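Local coordinates for beta-porphyranase A (Bacteroides plebeius, PDB 4AW7), which cleaves the sulfated red-algal polysaccharide porphyran at beta-1,4 linkages between D-galactose and L-galactose-6-sulfate, releasing mostly disaccharides, at residues Val265-Ile270 and Asn310-Ile315; Tyr394-Asn399 and Thr455-Ala460; Thr422-Tyr427 and Tyr436-Val441; Glu480-Ile485 and Gly575-Ser580; Ile511-Ser516 and Ile569-Gly574. All coordinates share one frame; numbering follows the deposited sequence. Where two conformers were deposited one is given.

Contact 1. Residues Val265-Ile270 and Asn310-Ile315; sequences VKPLAI and NLFISI
The carbonyl oxygen of Leu-268 accepts a hydrogen bond from Phe-312 N at 2.8 Å and is also approached by the CA-H of Leu-311, a longer and weaker CA-H...O contact. The same residue also donates: Leu-268 N gives its hydrogen to Asn-310 O at 2.9 Å. The side chain of Asn-310 (CG anti to N, chi1 -159°) reaches back alongside the loop Val-265 to Pro-267. Its ND2 reaches Lys-266 O at 3.2 Å, but from 54° above the carbonyl plane, so no lone pair is used squarely. The amide also meets Val-265 CG2, which lies 3.4 Å from Asn-310 OD1. This parallel pairing joins strands 268-276 and 311-316 of a catalytic (beta/alpha) barrel, a beta-alpha-beta unit whose crossover carries helix 293-305; the first strand leads to Glu-272, the probable nucleophile. At Phe-312 the chain turns a corner, and its ring takes a CH-pi contact, with Pro-267 CB 3.6 Å above the ring plane, over its centre. Beyond the corner pairing resumes through Ile-270 N to Ile-313 O, 3.0 Å, and Ile-315 N to Ile-270 O, 2.9 Å. On the face of Ile-270, CG1 of that residue touches Leu-311 CD1 at 4.1 Å.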
# COMPACT_ATOMS: atom_id res chain seq x y z
N VAL A 265 -7.22 14.88 0.12
CA VAL A 265 -6.64 13.65 -0.41
C VAL A 265 -7.79 12.78 -0.94
O VAL A 265 -8.96 12.99 -0.57
CB VAL A 265 -5.80 12.91 0.64
CG1 VAL A 265 -4.61 13.79 1.13
CG2 VAL A 265 -6.65 12.44 1.78
N LYS A 266 -7.50 11.91 -1.90
CA LYS A 266 -8.39 10.80 -2.24
C LYS A 266 -7.73 9.50 -1.78
O LYS A 266 -6.50 9.39 -1.73
CB LYS A 266 -8.67 10.71 -3.74
CG LYS A 266 -9.38 11.95 -4.27
CD LYS A 266 -9.97 11.74 -5.67
CE LYS A 266 -10.75 12.96 -6.18
NZ LYS A 266 -11.60 12.68 -7.38
N PRO A 267 -8.55 8.50 -1.47
CA PRO A 267 -7.97 7.26 -0.98
C PRO A 267 -7.04 6.58 -1.98
O PRO A 267 -7.20 6.70 -3.19
CB PRO A 267 -9.19 6.40 -0.67
CG PRO A 267 -10.24 7.40 -0.31
CD PRO A 267 -10.00 8.47 -1.35
N LEU A 268 -6.11 5.83 -1.44
CA LEU A 268 -5.19 4.99 -2.16
C LEU A 268 -5.66 3.56 -2.23
O LEU A 268 -6.38 3.08 -1.37
CB LEU A 268 -3.83 5.03 -1.47
CG LEU A 268 -3.27 6.40 -1.23
CD1 LEU A 268 -2.00 6.27 -0.33
CD2 LEU A 268 -2.99 7.20 -2.49
N ALA A 269 -5.21 2.84 -3.25
CA ALA A 269 -5.40 1.40 -3.33
C ALA A 269 -4.09 0.79 -3.79
O ALA A 269 -3.55 1.20 -4.83
CB ALA A 269 -6.54 1.05 -4.28
N ILE A 270 -3.52 -0.12 -3.00
CA ILE A 270 -2.27 -0.78 -3.35
C ILE A 270 -2.66 -2.13 -3.92
O ILE A 270 -2.82 -3.11 -3.20
CB ILE A 270 -1.27 -0.86 -2.18
CG1 ILE A 270 -1.11 0.49 -1.49
CG2 ILE A 270 0.05 -1.46 -2.65
CD1 ILE A 270 -0.69 1.65 -2.45
N ASN A 310 -6.86 6.59 4.81
CA ASN A 310 -6.80 6.99 3.40
C ASN A 310 -6.49 5.83 2.46
O ASN A 310 -5.87 6.02 1.41
CB ASN A 310 -5.80 8.12 3.17
CG ASN A 310 -6.08 8.86 1.88
OD1 ASN A 310 -7.24 9.11 1.54
ND2 ASN A 310 -5.02 9.15 1.08
N LEU A 311 -6.95 4.63 2.82
CA LEU A 311 -6.63 3.41 2.06
C LEU A 311 -7.92 2.64 1.82
O LEU A 311 -8.57 2.19 2.75
CB LEU A 311 -5.64 2.56 2.83
CG LEU A 311 -5.20 1.26 2.11
CD1 LEU A 311 -4.26 1.53 0.92
CD2 LEU A 311 -4.52 0.33 3.12
N PHE A 312 -8.28 2.47 0.55
CA PHE A 312 -9.40 1.60 0.25
C PHE A 312 -9.13 0.12 0.54
O PHE A 312 -9.95 -0.60 1.13
CB PHE A 312 -9.80 1.68 -1.24
CG PHE A 312 -10.60 2.88 -1.66
CD1 PHE A 312 -11.62 3.40 -0.91
CD2 PHE A 312 -10.38 3.46 -2.90
CE1 PHE A 312 -12.39 4.47 -1.36
CE2 PHE A 312 -11.14 4.52 -3.35
CZ PHE A 312 -12.14 5.01 -2.59
N ILE A 313 -7.98 -0.34 0.08
CA ILE A 313 -7.63 -1.76 0.07
C ILE A 313 -6.16 -1.87 -0.31
O ILE A 313 -5.65 -1.03 -1.05
CB ILE A 313 -8.54 -2.55 -0.90
CG1 ILE A 313 -8.43 -4.07 -0.69
CG2 ILE A 313 -8.31 -2.15 -2.35
CD1 ILE A 313 -9.56 -4.91 -1.35
N SER A 314 -5.54 -2.96 0.11
CA SER A 314 -4.22 -3.37 -0.32
C SER A 314 -4.24 -4.88 -0.51
O SER A 314 -4.99 -5.59 0.18
CB SER A 314 -3.10 -2.92 0.61
OG SER A 314 -3.13 -3.56 1.87
N ILE A 315 -3.44 -5.37 -1.44
CA ILE A 315 -3.44 -6.78 -1.83
C ILE A 315 -2.02 -7.32 -1.90
O ILE A 315 -1.26 -7.02 -2.82
CB ILE A 315 -4.07 -6.98 -3.23
CG1 ILE A 315 -5.45 -6.29 -3.41
CG2 ILE A 315 -4.15 -8.49 -3.58
CD1 ILE A 315 -6.58 -6.89 -2.67

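Contact 2. Residues Tyr394-Asn399 and Thr455-Ala460; sequences YIALDN and TIVLVA
Tyr-394 and Val-459 lie side by side and point the same way, one of three antiparallel non-hydrogen-bonded pairs that line one face of a sheet in the beta-sandwich domain beside the catalytic barrel. With CG of Tyr-394 turned beside its own backbone N (chi1 -54°), the ring leans along both methyls of Val-459: CE1 of Tyr-394 is 3.6 Å from Val-459 CG1, and CD1 of Tyr-394 is 3.8 Å from Val-459 CG2. Next along this face, the small Ala-396 leaves its CB 4.0 Å from Val-457 CG2. Helices 293-305 and 359-365 cover the row, Phe-302 meeting Ala-396 and Leu-364 meeting Val-457, so the sheet here packs against helices rather than water.

The other face carries Ile-395, Leu-397, Ile-456 and Leu-458. Their contact is looser across the strands, with Ile-395 CB and Leu-458 CB 4.3 Å apart, and Trp-415 and Met-444 lie against it. These four residues form the two hydrogen-bonded pairs, as in Leu-458 N to Ile-395 O at 2.8 Å.

Polarity returns at the far end of the helix-covered face, where Asp-398 and Thr-455 cross at a slant. The carboxylate has two sets of partners: OD2 is held by His-299 and Gln-383, which should fix its rotation, while OD1 takes the hydroxyl hydrogen of Thr-455. That bond, Thr-455 OG1 to Asp-398 OD1, measures 2.8 Å and arrives on the anti side of the oxygen, 22° out of the carboxylate plane.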
# COMPACT_ATOMS: atom_id res chain seq x y z
N TYR A 394 -2.32 -7.16 20.97
CA TYR A 394 -1.41 -7.57 19.90
C TYR A 394 -0.38 -6.49 19.71
O TYR A 394 -0.74 -5.32 19.56
CB TYR A 394 -2.16 -7.80 18.57
CG TYR A 394 -3.31 -8.75 18.71
CD1 TYR A 394 -3.09 -10.12 18.59
CD2 TYR A 394 -4.60 -8.31 18.94
CE1 TYR A 394 -4.12 -11.01 18.73
CE2 TYR A 394 -5.66 -9.23 19.07
CZ TYR A 394 -5.39 -10.58 19.00
OH TYR A 394 -6.45 -11.48 19.16
N ILE A 395 0.90 -6.86 19.73
CA ILE A 395 2.02 -5.89 19.53
C ILE A 395 2.90 -6.46 18.44
O ILE A 395 3.31 -7.60 18.53
CB ILE A 395 2.84 -5.67 20.80
CG1 ILE A 395 1.97 -5.08 21.93
CG2 ILE A 395 4.03 -4.78 20.51
CD1 ILE A 395 2.64 -5.19 23.33
N ALA A 396 3.13 -5.68 17.37
CA ALA A 396 3.90 -6.15 16.22
C ALA A 396 5.10 -5.27 15.97
O ALA A 396 5.00 -4.05 16.10
CB ALA A 396 3.02 -6.23 14.95
N LEU A 397 6.20 -5.91 15.57
CA LEU A 397 7.47 -5.22 15.25
C LEU A 397 8.04 -5.79 13.97
O LEU A 397 8.04 -6.99 13.76
CB LEU A 397 8.50 -5.39 16.39
CG LEU A 397 8.05 -4.93 17.76
CD1 LEU A 397 7.43 -6.07 18.54
CD2 LEU A 397 9.20 -4.19 18.49
N ASP A 398 8.63 -4.91 13.18
CA ASP A 398 9.30 -5.28 11.93
C ASP A 398 10.63 -4.55 11.83
O ASP A 398 10.69 -3.38 12.18
CB ASP A 398 8.42 -4.88 10.73
CG ASP A 398 9.00 -5.30 9.41
OD1 ASP A 398 9.19 -6.50 9.20
OD2 ASP A 398 9.24 -4.40 8.57
N ASN A 399 11.67 -5.21 11.38
CA ASN A 399 12.99 -4.57 11.25
C ASN A 399 13.32 -4.32 9.78
O ASN A 399 13.58 -5.27 9.03
CB ASN A 399 14.06 -5.46 11.91
CG ASN A 399 15.45 -4.84 11.88
OD1 ASN A 399 15.63 -3.74 11.41
ND2 ASN A 399 16.42 -5.56 12.44
N THR A 455 9.72 -10.44 11.39
CA THR A 455 8.58 -9.74 11.96
C THR A 455 8.07 -10.55 13.15
O THR A 455 7.94 -11.79 13.04
CB THR A 455 7.49 -9.55 10.91
OG1 THR A 455 8.08 -8.97 9.74
CG2 THR A 455 6.33 -8.73 11.40
N ILE A 456 7.76 -9.87 14.22
CA ILE A 456 7.30 -10.49 15.46
C ILE A 456 5.91 -9.95 15.80
O ILE A 456 5.65 -8.74 15.70
CB ILE A 456 8.31 -10.17 16.64
CG1 ILE A 456 9.67 -10.86 16.37
CG2 ILE A 456 7.77 -10.55 18.02
CD1 ILE A 456 10.85 -10.34 17.21
N VAL A 457 5.03 -10.83 16.23
CA VAL A 457 3.74 -10.46 16.80
C VAL A 457 3.64 -11.11 18.16
O VAL A 457 3.72 -12.35 18.29
CB VAL A 457 2.56 -10.88 15.88
CG1 VAL A 457 1.23 -10.67 16.56
CG2 VAL A 457 2.62 -10.15 14.56
N LEU A 458 3.53 -10.27 19.18
CA LEU A 458 3.26 -10.71 20.54
C LEU A 458 1.76 -10.64 20.79
O LEU A 458 1.10 -9.65 20.44
CB LEU A 458 3.96 -9.77 21.51
CG LEU A 458 5.49 -9.77 21.46
CD1 LEU A 458 6.06 -8.51 22.09
CD2 LEU A 458 6.03 -10.97 22.18
N VAL A 459 1.22 -11.71 21.37
CA VAL A 459 -0.21 -11.83 21.67
C VAL A 459 -0.31 -12.05 23.17
O VAL A 459 0.41 -12.90 23.73
CB VAL A 459 -0.87 -12.98 20.91
CG1 VAL A 459 -2.40 -13.03 21.21
CG2 VAL A 459 -0.57 -12.87 19.44
N ALA A 460 -1.16 -11.29 23.83
CA ALA A 460 -1.27 -11.42 25.28
C ALA A 460 -2.68 -11.14 25.74
O ALA A 460 -3.47 -10.52 25.02
CB ALA A 460 -0.32 -10.44 25.95

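Contact 3. Residues Thr422-Tyr427 and Tyr436-Val441; sequences TKRSLY and YTEQNV
Tyr-436 and Arg-424 form the close-packed side of a beta hairpin made by strands 421-429 and 433-441. The two side chains run alongside each other in the same direction, ring and guanidinium planes 57° apart, and the tyrosine OH rests on the arginine's aliphatic stem, 3.5 Å from both CB and CD of Arg-424. Leu-426 CB meets the edge of the same ring, 3.9 Å from Tyr-436 CD1. Tyr-360 and Leu-364 of helix 359-365 close over this end, and Arg-424 NH1 is tied to the carbonyls of Leu-364 and Lys-366. Farther along the same face Thr-422 CG2 still touches Glu-438 CG at 3.5 Å, but beyond it Glu-438 is exposed to solvent, and a water in the guanidinium plane links its OE2 with Arg-424 NE; the two charged groups themselves stay beyond salt-bridge range.

The face of Lys-423 and Gln-439 is held by polar groups and a second water. Lys-423, bent at chi3 (63°) and again at chi4, curls its ammonium beside Gln-439. The water accepts from Lys-423 NZ, donates to Lys-423 O, and bonds Thr-437 OG1, all at 2.8 Å. The direct bond, Lys-423 NZ to Gln-439 OE1, is 2.9 Å long and comes in 54° above the plane of the amide carbonyl.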
# COMPACT_ATOMS: atom_id res chain seq x y z
N THR A 422 2.33 -14.81 24.25
CA THR A 422 2.81 -15.71 23.21
C THR A 422 3.55 -14.87 22.15
O THR A 422 3.11 -13.78 21.75
CB THR A 422 1.68 -16.52 22.60
OG1 THR A 422 1.00 -17.27 23.63
CG2 THR A 422 2.16 -17.45 21.55
N LYS A 423 4.69 -15.36 21.73
CA LYS A 423 5.48 -14.70 20.72
C LYS A 423 5.41 -15.46 19.42
O LYS A 423 5.82 -16.64 19.35
CB LYS A 423 6.95 -14.59 21.17
CG LYS A 423 7.81 -13.93 20.14
CD LYS A 423 9.22 -13.64 20.60
CE LYS A 423 9.97 -14.90 20.94
NZ LYS A 423 10.40 -15.70 19.77
N ARG A 424 4.92 -14.81 18.37
CA ARG A 424 5.01 -15.33 17.01
C ARG A 424 6.15 -14.64 16.28
O ARG A 424 6.32 -13.44 16.36
CB ARG A 424 3.72 -15.02 16.26
CG ARG A 424 2.42 -15.47 16.96
CD ARG A 424 1.22 -14.98 16.20
NE ARG A 424 -0.02 -15.34 16.84
CZ ARG A 424 -1.21 -14.97 16.38
NH1 ARG A 424 -1.29 -14.24 15.28
NH2 ARG A 424 -2.32 -15.27 17.03
N SER A 425 6.92 -15.42 15.54
CA SER A 425 8.06 -14.91 14.79
C SER A 425 8.08 -15.50 13.39
O SER A 425 8.05 -16.71 13.26
CB SER A 425 9.35 -15.28 15.49
OG SER A 425 10.46 -14.96 14.69
N LEU A 426 8.20 -14.65 12.39
CA LEU A 426 8.34 -15.04 11.01
C LEU A 426 9.63 -14.43 10.47
O LEU A 426 9.75 -13.21 10.30
CB LEU A 426 7.14 -14.62 10.17
CG LEU A 426 7.03 -15.25 8.78
CD1 LEU A 426 5.66 -14.93 8.21
CD2 LEU A 426 8.16 -14.84 7.83
N TYR A 427 10.63 -15.28 10.25
CA TYR A 427 11.93 -14.87 9.76
C TYR A 427 12.11 -15.43 8.35
O TYR A 427 11.97 -16.61 8.15
CB TYR A 427 13.05 -15.36 10.68
CG TYR A 427 14.44 -15.15 10.11
CD1 TYR A 427 14.80 -13.94 9.56
CD2 TYR A 427 15.42 -16.15 10.12
CE1 TYR A 427 16.06 -13.70 9.03
CE2 TYR A 427 16.70 -15.90 9.58
CZ TYR A 427 16.99 -14.69 9.02
OH TYR A 427 18.27 -14.47 8.51
N TYR A 436 9.11 -20.02 10.92
CA TYR A 436 7.98 -19.53 11.69
C TYR A 436 7.90 -20.28 12.99
O TYR A 436 7.85 -21.52 13.00
CB TYR A 436 6.66 -19.70 10.91
CG TYR A 436 5.51 -19.12 11.69
CD1 TYR A 436 5.28 -17.75 11.69
CD2 TYR A 436 4.69 -19.91 12.48
CE1 TYR A 436 4.29 -17.21 12.43
CE2 TYR A 436 3.66 -19.37 13.23
CZ TYR A 436 3.48 -18.00 13.20
OH TYR A 436 2.50 -17.39 13.95
N THR A 437 7.84 -19.55 14.09
CA THR A 437 7.71 -20.13 15.43
C THR A 437 6.64 -19.42 16.25
O THR A 437 6.37 -18.22 16.05
CB THR A 437 9.06 -20.11 16.19
OG1 THR A 437 9.48 -18.75 16.37
CG2 THR A 437 10.16 -20.88 15.43
N GLU A 438 6.03 -20.16 17.18
CA GLU A 438 5.12 -19.63 18.18
C GLU A 438 5.61 -20.19 19.51
O GLU A 438 5.76 -21.42 19.64
CB GLU A 438 3.69 -20.07 17.90
CG GLU A 438 2.61 -19.52 18.82
CD GLU A 438 1.20 -19.80 18.30
OE1 GLU A 438 1.07 -20.63 17.40
OE2 GLU A 438 0.23 -19.18 18.76
N GLN A 439 5.88 -19.31 20.46
CA GLN A 439 6.43 -19.67 21.77
C GLN A 439 5.69 -18.96 22.88
O GLN A 439 5.42 -17.76 22.83
CB GLN A 439 7.90 -19.24 21.83
CG GLN A 439 8.73 -19.96 20.77
CD GLN A 439 10.08 -19.35 20.56
OE1 GLN A 439 10.39 -18.29 21.11
NE2 GLN A 439 10.94 -20.03 19.76
N ASN A 440 5.40 -19.68 23.95
CA ASN A 440 4.89 -19.04 25.14
C ASN A 440 6.07 -18.46 25.88
O ASN A 440 7.15 -19.09 25.93
CB ASN A 440 4.14 -20.04 26.03
CG ASN A 440 2.89 -20.57 25.36
OD1 ASN A 440 2.25 -19.85 24.57
ND2 ASN A 440 2.58 -21.83 25.61
N VAL A 441 5.89 -17.28 26.42
CA VAL A 441 6.94 -16.66 27.20
C VAL A 441 6.33 -16.22 28.54
O VAL A 441 5.14 -15.95 28.63
CB VAL A 441 7.63 -15.51 26.47
CG1 VAL A 441 8.26 -16.01 25.14
CG2 VAL A 441 6.69 -14.38 26.24
O HOH W 1 8.45 -17.21 18.51
O HOH W 2 -0.37 -16.78 19.22

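Contact 4. Residues Glu480-Ile485 and Gly575-Ser580; sequences EYLKPI and GGHVSS
A G1 beta bulge sets the geometry here: Leu-482 and Lys-483 both face Val-578. Lys-483 makes the regular antiparallel pair, its N 2.9 Å from Val-578 O. Leu-482, with positive phi, sends its own N past that oxygen to Ser-579 O at 3.0 Å, arriving 48° above the carbonyl plane. Tyr-481 CB packs on the same Ser-579 oxygen at 3.4 Å, and the adjacent Leu-482 CB sits over a face of the Tyr-481 ring.

The bulge interrupts strand 469-484 where it runs beside strand 577-589 in a five-stranded mixed sheet. Tyr-481 leaves this sheet to touch helix 245-262 of the catalytic barrel, its OH bonded to Trp-208. Leu-482 turns instead to His-577: with CG anti to N (chi1 -170°), it brings CD1 to 3.6 Å from His-577 CD2. The imidazole is also met by Pro-484, whose N lies 3.5 Å from His-577 CD2; Phe-205 of the barrel meets this ring as well. On the other side of the sheet Ile-485 CD1 touches Val-578 CG2 at 3.9 Å, and Phe-571 packs against both. Beyond the last bridge backbone bonds continue to the glycines, whose positive phi angles suit residues without a side chain: Ile-485 N bonds Gly-576 O at 3.0 Å, and Gly-575 N returns a bond to Ile-485 O at 2.9 Å.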
# COMPACT_ATOMS: atom_id res chain seq x y z
N GLU A 480 2.15 23.95 -1.21
CA GLU A 480 3.41 23.88 -1.97
C GLU A 480 3.92 22.47 -2.04
O GLU A 480 4.00 21.80 -1.02
CB GLU A 480 4.47 24.76 -1.30
CG GLU A 480 4.14 26.23 -1.31
CD GLU A 480 4.27 26.80 -2.68
OE1 GLU A 480 5.35 26.66 -3.29
OE2 GLU A 480 3.28 27.35 -3.14
N TYR A 481 4.26 22.01 -3.25
CA TYR A 481 4.89 20.71 -3.45
C TYR A 481 5.87 20.82 -4.61
O TYR A 481 5.91 21.85 -5.31
CB TYR A 481 3.88 19.54 -3.63
CG TYR A 481 3.57 19.20 -5.06
CD1 TYR A 481 3.17 20.17 -5.96
CD2 TYR A 481 3.65 17.89 -5.50
CE1 TYR A 481 2.94 19.85 -7.31
CE2 TYR A 481 3.42 17.55 -6.83
CZ TYR A 481 3.07 18.55 -7.75
OH TYR A 481 2.88 18.19 -9.07
N LEU A 482 6.66 19.77 -4.84
CA LEU A 482 7.55 19.66 -6.00
C LEU A 482 8.34 20.94 -6.24
O LEU A 482 8.19 21.62 -7.27
CB LEU A 482 6.76 19.19 -7.23
CG LEU A 482 7.61 18.80 -8.45
CD1 LEU A 482 8.66 17.75 -8.10
CD2 LEU A 482 6.69 18.27 -9.53
N LYS A 483 9.22 21.25 -5.31
CA LYS A 483 10.00 22.49 -5.36
C LYS A 483 11.45 22.18 -5.67
O LYS A 483 12.08 21.41 -4.97
CB LYS A 483 9.89 23.23 -4.02
CG LYS A 483 8.49 23.60 -3.57
CD LYS A 483 7.70 24.40 -4.54
CE LYS A 483 8.28 25.80 -4.70
NZ LYS A 483 7.30 26.75 -5.36
N PRO A 484 12.03 22.81 -6.71
CA PRO A 484 13.43 22.57 -6.99
C PRO A 484 14.32 23.20 -5.94
O PRO A 484 14.01 24.28 -5.43
CB PRO A 484 13.65 23.29 -8.32
CG PRO A 484 12.61 24.28 -8.41
CD PRO A 484 11.42 23.71 -7.70
N ILE A 485 15.38 22.51 -5.59
CA ILE A 485 16.30 22.92 -4.54
C ILE A 485 17.52 23.65 -5.12
O ILE A 485 18.21 23.12 -5.99
CB ILE A 485 16.80 21.72 -3.75
CG1 ILE A 485 15.59 20.97 -3.10
CG2 ILE A 485 17.85 22.12 -2.68
CD1 ILE A 485 15.94 19.56 -2.61
N GLY A 575 20.20 21.13 -6.50
CA GLY A 575 19.76 20.00 -7.32
C GLY A 575 18.71 19.17 -6.61
O GLY A 575 18.61 19.15 -5.39
N GLY A 576 17.92 18.51 -7.43
CA GLY A 576 16.82 17.70 -6.91
C GLY A 576 15.64 18.56 -6.50
O GLY A 576 15.56 19.75 -6.78
N HIS A 577 14.66 17.90 -5.88
CA HIS A 577 13.43 18.53 -5.48
C HIS A 577 13.00 18.07 -4.12
O HIS A 577 13.26 16.93 -3.72
CB HIS A 577 12.29 18.18 -6.44
CG HIS A 577 12.39 18.79 -7.80
ND1 HIS A 577 13.21 18.30 -8.77
CD2 HIS A 577 11.66 19.79 -8.36
CE1 HIS A 577 13.07 19.05 -9.86
NE2 HIS A 577 12.12 19.95 -9.65
N VAL A 578 12.29 18.97 -3.45
CA VAL A 578 11.44 18.56 -2.32
C VAL A 578 10.10 18.17 -2.97
O VAL A 578 9.39 19.00 -3.52
CB VAL A 578 11.23 19.68 -1.31
CG1 VAL A 578 10.32 19.18 -0.18
CG2 VAL A 578 12.57 20.16 -0.75
N SER A 579 9.75 16.88 -2.93
CA SER A 579 8.52 16.42 -3.59
C SER A 579 7.26 16.71 -2.79
O SER A 579 6.28 17.17 -3.34
CB SER A 579 8.64 14.93 -3.93
OG SER A 579 8.94 14.18 -2.77
N SER A 580 7.34 16.48 -1.47
CA SER A 580 6.17 16.76 -0.61
C SER A 580 6.66 17.04 0.80
O SER A 580 7.70 16.54 1.26
CB SER A 580 5.15 15.61 -0.62
OG SER A 580 5.70 14.38 -0.16

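Contact 5. Residues Ile511-Ser516 and Ile569-Gly574; sequences IGRPVS and ITFSDG
Over one face of the Arg-513 guanidinium lies Phe-571, while Asp-573 and the start of Gly-574 occupy its edge. Ring and guanidinium planes stand 57° apart, so this is a slanted meeting and not a parallel stack; the nearest approach is Arg-513 NH1 to Phe-571 CD2 at 3.3 Å. A bend at chi3 (77°) turns the end of the arginine into this position. The carboxylate of Asp-573 is almost perpendicular to the guanidinium, 84° between planes. Its OD1 receives Arg-513 NH1 at 2.8 Å as a salt bridge, close to the guanidinium plane but from above the plane of the carboxylate. The other nitrogen, NH2 of Arg-513, bonds the backbone O of Asp-573 at 3.0 Å and adds a weak bond to OD1 of Asp-573 at 3.2 Å.

Unlike a strand pair, this contact is made through side chains across two sheets of the C-terminal beta domain: strand 503-514 belongs to the five-stranded sheet, strand 563-570 to a four-stranded one. Between them Ile-511 CG2 reaches the far end of the aromatic ring, 4.0 Å from Phe-571 CZ.

Outside the two segments, Ser-518 O and Gly-575 O accept from NH1 and NH2 of Arg-513, and Ser-518 N donates to Asp-573 OD2. A buried guanidinium so enclosed by one carboxylate and several carbonyls probably stays protonated, its cost of burial paid by these partners, and it ties the turn after strand 563-570 to the opposite sheet.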
# COMPACT_ATOMS: atom_id res chain seq x y z
N ILE A 511 12.11 13.89 -0.49
CA ILE A 511 13.08 14.50 -1.41
C ILE A 511 13.48 13.49 -2.47
O ILE A 511 13.57 12.29 -2.22
CB ILE A 511 14.33 15.06 -0.68
CG1 ILE A 511 15.06 13.97 0.08
CG2 ILE A 511 13.92 16.22 0.25
CD1 ILE A 511 16.41 14.44 0.72
N GLY A 512 13.72 14.01 -3.67
CA GLY A 512 14.36 13.27 -4.77
C GLY A 512 15.60 14.06 -5.14
O GLY A 512 15.51 15.19 -5.62
N ARG A 513 16.77 13.45 -4.91
CA ARG A 513 18.04 14.14 -5.19
C ARG A 513 19.06 13.09 -5.61
O ARG A 513 18.96 11.93 -5.23
CB ARG A 513 18.59 14.86 -3.94
CG ARG A 513 17.61 15.74 -3.16
CD ARG A 513 18.31 16.61 -2.20
NE ARG A 513 18.93 17.74 -2.90
CZ ARG A 513 19.86 18.56 -2.40
NH1 ARG A 513 20.40 18.31 -1.23
NH2 ARG A 513 20.31 19.56 -3.14
N PRO A 514 20.10 13.51 -6.35
CA PRO A 514 21.23 12.61 -6.53
C PRO A 514 21.67 11.98 -5.21
O PRO A 514 21.65 12.69 -4.19
CB PRO A 514 22.32 13.53 -7.09
CG PRO A 514 21.54 14.56 -7.85
CD PRO A 514 20.34 14.84 -6.91
N VAL A 515 22.11 10.72 -5.19
CA VAL A 515 22.45 10.06 -3.93
C VAL A 515 23.52 10.81 -3.12
O VAL A 515 23.50 10.75 -1.90
CB VAL A 515 22.82 8.57 -4.07
CG1 VAL A 515 21.63 7.78 -4.52
CG2 VAL A 515 24.01 8.35 -5.03
N SER A 516 24.39 11.59 -3.79
CA SER A 516 25.45 12.33 -3.08
C SER A 516 25.00 13.67 -2.50
O SER A 516 25.74 14.28 -1.72
CB SER A 516 26.66 12.57 -4.00
OG SER A 516 26.30 13.40 -5.08
N ILE A 569 12.94 25.16 4.99
CA ILE A 569 14.08 24.25 4.95
C ILE A 569 15.13 24.79 3.97
O ILE A 569 14.78 25.37 2.95
CB ILE A 569 13.69 22.77 4.67
CG1 ILE A 569 13.22 22.58 3.25
CG2 ILE A 569 12.63 22.29 5.64
CD1 ILE A 569 12.96 21.09 2.94
N THR A 570 16.39 24.58 4.31
CA THR A 570 17.49 25.06 3.47
C THR A 570 18.54 23.97 3.34
O THR A 570 19.08 23.48 4.32
CB THR A 570 18.10 26.39 4.01
OG1 THR A 570 17.05 27.33 4.25
CG2 THR A 570 19.07 26.96 2.94
N PHE A 571 18.85 23.62 2.09
CA PHE A 571 19.93 22.70 1.77
C PHE A 571 21.17 23.53 1.41
O PHE A 571 21.04 24.57 0.77
CB PHE A 571 19.56 21.80 0.58
CG PHE A 571 18.37 20.91 0.84
CD1 PHE A 571 17.07 21.40 0.73
CD2 PHE A 571 18.57 19.61 1.24
CE1 PHE A 571 15.97 20.58 0.99
CE2 PHE A 571 17.43 18.76 1.49
CZ PHE A 571 16.19 19.27 1.37
N SER A 572 22.32 22.98 1.73
CA SER A 572 23.58 23.68 1.44
C SER A 572 24.04 23.53 -0.01
O SER A 572 24.94 24.27 -0.48
CB SER A 572 24.63 23.15 2.38
OG SER A 572 24.88 21.78 2.21
N ASP A 573 23.43 22.57 -0.72
CA ASP A 573 23.77 22.26 -2.10
C ASP A 573 22.56 22.33 -3.01
O ASP A 573 21.42 22.32 -2.54
CB ASP A 573 24.49 20.91 -2.17
CG ASP A 573 23.70 19.75 -1.56
OD1 ASP A 573 22.64 19.98 -0.97
OD2 ASP A 573 24.19 18.59 -1.62
N GLY A 574 22.79 22.38 -4.30
CA GLY A 574 21.75 22.50 -5.30
C GLY A 574 21.42 21.17 -5.96
O GLY A 574 22.24 20.25 -5.98

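How the contacts relate
Contact 1 lies near the middle of the chain, in the catalytic barrel; the others sit in the two beta domains beside it. Contacts 2 and 3 share one sheet, since strands 454-462 and 421-429 are neighbours: contact 2 is fully buried and largely apolar, contact 3 lies farther out, with waters and charged side chains. Contacts 4 and 5 form a second touching group, their centres about 9 Å apart, with Arg-513 NH2 bonded to Gly-575 O at 2.9 Å. Contact 4 is backbone pairing within a sheet; contact 5, without such pairing, joins two sheets through a buried salt bridge. Contacts 3 and 4 lie on opposite sides of the chain's centre.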